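Lipoprotein (PDB 7RAG) binds the cortex-processing amidase CwlD as the lipoprotein GerS and allosterically activates it during Clostridioides difficile spore formation. Local coordinates at residues Asp52-Leu56 / Phe100-Lys106. Sequence-based numbering, arbitrary orientation.
Sequences DNYKL and FVGDFIK
F100 drives the edge of its ring into the face of Y54, an edge-to-face aromatic pair with centroids 5.1 Å apart and planes at 71°. Its CE2 and CZ do the touching: CE2 lies over the tyrosine face, offset toward the rim, and CZ stands 3.5 Å from CD1 of Y54. The phenylalanine is itself sandwiched. L56 CD2 makes a CH-pi contact over the centre of one face, 3.6 Å from the ring centroid, while CD1 of the same leucine packs on F100 CG; the opposite face is covered by CB of D103, three residues on in the loop. That return is made by a type II turn over F100-D103, closed by D103 N to F100 O at 3.1 Å. With chi1 at 53°, CG of F100 lies between its backbone N and carbonyl carbon, which sets the ring between L56 and D103.

At the polar end of Y54, OH reaches D103 OD1 at 3.2 Å and rests against I105 CB at 3.7 Å. The other carboxylate oxygen of D103 accepts a hydrogen bond from L99 N. Nearer the surface, D52 OD1 and K106 NZ form a long salt bridge of 3.8 Å, the lysine chain bending at chi3 (15°); D52 OD2 is hydrogen-bonded to Y48 of the second subunit.

Residues 52-56 also pair antiparallel with a strand of the second subunit, and H46 of the second subunit meets the F100 ring edge-to-face, so this loop packs on a sheet that runs across the interface with the second copy of the protein. The chemistry is buried aromatic and aliphatic packing, with a buried carboxylate beside the tyrosine hydroxyl and a long ion pair nearer solvent: apolar packing carries most of the union, and the long ion pair probably adds only a modest electrostatic attraction.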
loop_
_atom_site.group_PDB
_atom_site.type_symbol
_atom_site.label_atom_id
_atom_site.label_comp_id
_atom_site.label_asym_id
_atom_site.label_seq_id
_atom_site.Cartn_x
_atom_site.Cartn_y
_atom_site.Cartn_z
ATOM N N ASP A 52 -8.340 -11.432 -1.703
ATOM C CA ASP A 52 -9.478 -10.874 -0.987
ATOM C C ASP A 52 -9.196 -9.441 -0.549
ATOM O O ASP A 52 -8.072 -9.094 -0.188
ATOM C CB ASP A 52 -9.811 -11.733 0.229
ATOM C CG ASP A 52 -10.227 -13.136 -0.151
ATOM O OD1 ASP A 52 -10.351 -13.975 0.757
ATOM O OD2 ASP A 52 -10.420 -13.414 -1.353
ATOM N N ASN A 53 -10.217 -8.598 -0.618
ATOM C CA ASN A 53 -10.131 -7.236 -0.102
ATOM C C ASN A 53 -11.365 -6.971 0.749
ATOM O O ASN A 53 -12.494 -7.046 0.254
ATOM C CB ASN A 53 -10.010 -6.206 -1.231
ATOM C CG ASN A 53 -10.105 -4.764 -0.731
ATOM O OD1 ASN A 53 -11.198 -4.245 -0.483
ATOM N ND2 ASN A 53 -8.964 -4.110 -0.596
ATOM N N TYR A 54 -11.137 -6.672 2.023
ATOM C CA TYR A 54 -12.190 -6.388 2.987
ATOM C C TYR A 54 -12.074 -4.934 3.437
ATOM O O TYR A 54 -10.973 -4.443 3.687
ATOM C CB TYR A 54 -12.079 -7.311 4.186
ATOM C CG TYR A 54 -12.518 -8.739 3.961
ATOM C CD1 TYR A 54 -13.862 -9.081 4.004
ATOM C CD2 TYR A 54 -11.594 -9.757 3.754
ATOM C CE1 TYR A 54 -14.276 -10.392 3.833
ATOM C CE2 TYR A 54 -12.001 -11.071 3.571
ATOM C CZ TYR A 54 -13.345 -11.384 3.619
ATOM O OH TYR A 54 -13.778 -12.680 3.447
ATOM N N LYS A 55 -13.193 -4.225 3.503
ATOM C CA LYS A 55 -13.218 -2.906 4.119
ATOM C C LYS A 55 -14.296 -2.890 5.191
ATOM O O LYS A 55 -15.434 -3.283 4.925
ATOM C CB LYS A 55 -13.473 -1.820 3.087
ATOM C CG LYS A 55 -13.478 -0.421 3.644
ATOM C CD LYS A 55 -13.147 0.574 2.551
ATOM C CE LYS A 55 -13.561 1.990 2.938
ATOM N NZ LYS A 55 -12.408 2.936 2.798
ATOM N N LEU A 56 -13.928 -2.491 6.408
ATOM C CA LEU A 56 -14.879 -2.262 7.491
ATOM C C LEU A 56 -14.863 -0.775 7.801
ATOM O O LEU A 56 -13.820 -0.239 8.194
ATOM C CB LEU A 56 -14.534 -3.052 8.755
ATOM C CG LEU A 56 -13.761 -4.364 8.652
ATOM C CD1 LEU A 56 -13.741 -5.024 10.025
ATOM C CD2 LEU A 56 -14.373 -5.310 7.616
ATOM N N PHE A 100 -11.125 -10.433 10.889
ATOM C CA PHE A 100 -11.828 -9.516 11.763
ATOM C C PHE A 100 -13.032 -10.275 12.282
ATOM O O PHE A 100 -13.403 -11.322 11.745
ATOM C CB PHE A 100 -12.254 -8.220 11.047
ATOM C CG PHE A 100 -13.036 -8.452 9.770
ATOM C CD1 PHE A 100 -14.414 -8.510 9.786
ATOM C CD2 PHE A 100 -12.377 -8.647 8.562
ATOM C CE1 PHE A 100 -15.122 -8.744 8.621
ATOM C CE2 PHE A 100 -13.076 -8.889 7.403
ATOM C CZ PHE A 100 -14.455 -8.935 7.428
ATOM N N VAL A 101 -13.629 -9.752 13.345
ATOM C CA VAL A 101 -14.854 -10.350 13.851
ATOM C C VAL A 101 -15.989 -9.953 12.909
ATOM O O VAL A 101 -16.173 -8.773 12.595
ATOM C CB VAL A 101 -15.095 -9.935 15.310
ATOM C CG1 VAL A 101 -14.572 -8.545 15.542
ATOM C CG2 VAL A 101 -16.559 -10.048 15.688
ATOM N N GLY A 102 -16.714 -10.949 12.397
ATOM C CA GLY A 102 -17.617 -10.777 11.274
ATOM C C GLY A 102 -17.119 -11.398 9.982
ATOM O O GLY A 102 -17.912 -11.586 9.048
ATOM N N ASP A 103 -15.829 -11.723 9.900
ATOM C CA ASP A 103 -15.273 -12.392 8.729
ATOM C C ASP A 103 -15.657 -13.863 8.765
ATOM O O ASP A 103 -15.250 -14.591 9.666
ATOM C CB ASP A 103 -13.757 -12.223 8.706
ATOM C CG ASP A 103 -13.095 -12.958 7.564
ATOM O OD1 ASP A 103 -13.789 -13.371 6.605
ATOM O OD2 ASP A 103 -11.848 -13.134 7.639
ATOM N N PHE A 104 -16.429 -14.302 7.788
ATOM C CA PHE A 104 -16.933 -15.667 7.762
ATOM C C PHE A 104 -16.506 -16.465 6.545
ATOM O O PHE A 104 -16.379 -17.686 6.661
ATOM C CB PHE A 104 -18.466 -15.686 7.835
ATOM C CG PHE A 104 -19.124 -14.938 6.729
ATOM C CD1 PHE A 104 -19.543 -15.599 5.587
ATOM C CD2 PHE A 104 -19.310 -13.570 6.824
ATOM C CE1 PHE A 104 -20.144 -14.923 4.560
ATOM C CE2 PHE A 104 -19.918 -12.871 5.793
ATOM C CZ PHE A 104 -20.333 -13.553 4.652
ATOM N N ILE A 105 -16.296 -15.837 5.384
ATOM C CA ILE A 105 -15.774 -16.599 4.256
ATOM C C ILE A 105 -14.391 -17.104 4.614
ATOM O O ILE A 105 -13.604 -16.402 5.269
ATOM C CB ILE A 105 -15.692 -15.779 2.957
ATOM C CG1 ILE A 105 -16.947 -14.949 2.704
ATOM C CG2 ILE A 105 -15.436 -16.721 1.774
ATOM C CD1 ILE A 105 -16.880 -14.182 1.380
ATOM N N LYS A 106 -14.077 -18.309 4.163
ATOM C CA LYS A 106 -12.767 -18.945 4.232
ATOM C C LYS A 106 -12.458 -19.521 5.608
ATOM O O LYS A 106 -11.434 -20.191 5.752
ATOM C CB LYS A 106 -11.608 -18.011 3.815
ATOM C CG LYS A 106 -11.454 -17.788 2.294
ATOM C CD LYS A 106 -10.220 -16.936 1.978
ATOM C CE LYS A 106 -9.282 -16.832 3.180
ATOM N NZ LYS A 106 -8.018 -16.140 2.829
#